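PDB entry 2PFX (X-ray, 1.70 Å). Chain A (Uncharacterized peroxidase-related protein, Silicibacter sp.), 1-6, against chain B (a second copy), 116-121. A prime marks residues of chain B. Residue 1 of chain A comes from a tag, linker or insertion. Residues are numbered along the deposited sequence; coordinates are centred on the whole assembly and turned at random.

Chain A 1-6: GMTKPK
Chain B (116-121) VAPLDA

Neither stretch forms a strand with the other: residues 1-6 of chain A run as an irregular extended segment, roughly antiparallel end to end, past the loop at 117′-120′, which leads into a helix at Ala121′. The register is set by Met2 and Pro118′, whose CA atoms lie 4.4 Å apart. Build Met2 at phi/psi -82/56 and Pro118′ at -81/72, two similar bends, then continue chain A through Thr3 (-132/138), Lys4 (-54/126), Pro5 (-58/142) and Lys6 (-65/143); Thr3 and Lys4 stop at CB. Chain B needs Val116′ (-81/-10, chi1 m), Ala117′ (-73/134), Leu119′ (-91/157, chi1 m, chi2 t) and Asp120′ (-70/162). Across its bend, Leu119′ N makes a weak hydrogen bond to Ala117′ O, 2.8 Å.

No direct hydrogen bond joins the modelled atoms of the two stretches. The direct polar link is a CA-H...O contact from Met2 CA to Pro118′ O, 3.2 Å; at 160° the CA-H points almost straight at the carbonyl oxygen. Met2 N and Leu119′ O approach to 3.4 Å, but at a poor angle. A water adds a bridge, accepting from Gly1 N at 2.5 Å and donating weakly to Ala117′ O at 3.4 Å. Gly1 is a tag residue and poorly ordered.

The packing centres on Pro118′, which gives up the most surface of the 284 Å² buried in total. Its ring, C-gamma endo, meets the C-gamma exo ring of Pro5, with Pro5 CD 4.2 Å from Pro118′ CG; the backbone carbonyl Thr3 O lies against the same ring, 3.4 Å from Pro118′ CB. Selenomethionine Met2 (chi1 -147°, chi2 t, chi3 p) leaves its CA sideways and its end leads away, yet Met2 SE reaches 4.0 Å from Asp120′ CB. Asp120′, chi1 p, uses its carboxylate to cap the following helix. Lys6 does not touch the loop.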

# COMPACT_ATOMS: atom_id res chain seq x y z
N GLY A 1 -14.06 -23.03 -2.77
CA GLY A 1 -15.21 -23.94 -3.02
C GLY A 1 -15.20 -25.12 -2.07
O GLY A 1 -14.13 -25.63 -1.74
N MSE A 2 -16.38 -25.59 -1.63
CA MSE A 2 -16.39 -26.68 -0.66
C MSE A 2 -16.23 -28.03 -1.36
O MSE A 2 -17.06 -28.92 -1.20
CB MSE A 2 -17.66 -26.67 0.20
CG MSE A 2 -17.38 -27.18 1.62
SE MSE A 2 -18.99 -27.58 2.62
CE MSE A 2 -19.75 -28.58 1.13
N THR A 3 -15.16 -28.16 -2.13
CA THR A 3 -14.74 -29.39 -2.77
C THR A 3 -13.25 -29.62 -2.51
O THR A 3 -12.49 -28.65 -2.59
CB THR A 3 -15.03 -29.34 -4.28
N LYS A 4 -12.83 -30.85 -2.21
CA LYS A 4 -11.43 -31.11 -1.86
C LYS A 4 -10.51 -30.59 -2.97
O LYS A 4 -10.71 -30.96 -4.13
CB LYS A 4 -11.14 -32.59 -1.61
N PRO A 5 -9.53 -29.75 -2.64
CA PRO A 5 -8.71 -29.16 -3.70
C PRO A 5 -8.03 -30.23 -4.55
O PRO A 5 -7.58 -31.26 -4.04
CB PRO A 5 -7.65 -28.36 -2.95
CG PRO A 5 -8.24 -28.09 -1.61
CD PRO A 5 -9.11 -29.28 -1.31
N LYS A 6 -7.98 -29.94 -5.84
CA LYS A 6 -7.19 -30.74 -6.76
C LYS A 6 -5.71 -30.60 -6.39
O LYS A 6 -5.24 -29.54 -5.99
CB LYS A 6 -7.45 -30.33 -8.20
CG LYS A 6 -7.71 -31.47 -9.17
CD LYS A 6 -6.67 -31.51 -10.29
CE LYS A 6 -6.82 -30.37 -11.28
NZ LYS A 6 -7.12 -30.79 -12.68
N VAL B 116 -7.36 -20.23 0.24
CA VAL B 116 -7.19 -21.56 -0.30
C VAL B 116 -8.17 -22.56 0.33
O VAL B 116 -8.25 -23.70 -0.12
CB VAL B 116 -5.79 -22.17 -0.08
CG1 VAL B 116 -4.73 -21.29 -0.73
CG2 VAL B 116 -5.57 -22.41 1.40
N ALA B 117 -8.85 -22.15 1.40
CA ALA B 117 -9.68 -23.11 2.11
C ALA B 117 -10.92 -23.42 1.29
O ALA B 117 -11.59 -22.50 0.81
CB ALA B 117 -10.06 -22.58 3.48
N PRO B 118 -11.25 -24.69 1.19
CA PRO B 118 -12.47 -25.05 0.44
C PRO B 118 -13.72 -24.89 1.30
O PRO B 118 -14.38 -25.85 1.73
CB PRO B 118 -12.22 -26.53 0.10
CG PRO B 118 -11.44 -27.02 1.28
CD PRO B 118 -10.56 -25.87 1.73
N LEU B 119 -14.08 -23.64 1.56
CA LEU B 119 -15.20 -23.35 2.43
C LEU B 119 -16.50 -23.24 1.67
O LEU B 119 -16.50 -22.90 0.50
CB LEU B 119 -15.02 -22.00 3.14
CG LEU B 119 -13.75 -21.93 4.00
CD1 LEU B 119 -13.54 -20.53 4.56
CD2 LEU B 119 -13.84 -22.95 5.13
N ASP B 120 -17.57 -23.45 2.43
CA ASP B 120 -18.83 -23.10 1.75
C ASP B 120 -18.91 -21.59 1.61
O ASP B 120 -18.20 -20.82 2.24
CB ASP B 120 -19.97 -23.75 2.51
CG ASP B 120 -20.29 -23.28 3.90
OD1 ASP B 120 -19.84 -22.18 4.29
OD2 ASP B 120 -21.00 -24.06 4.59
N ALA B 121 -19.77 -21.08 0.73
CA ALA B 121 -19.80 -19.65 0.48
C ALA B 121 -20.20 -18.81 1.68
O ALA B 121 -19.71 -17.68 1.88
CB ALA B 121 -20.72 -19.36 -0.69
O HOH W 1 -13.63 -20.97 -1.41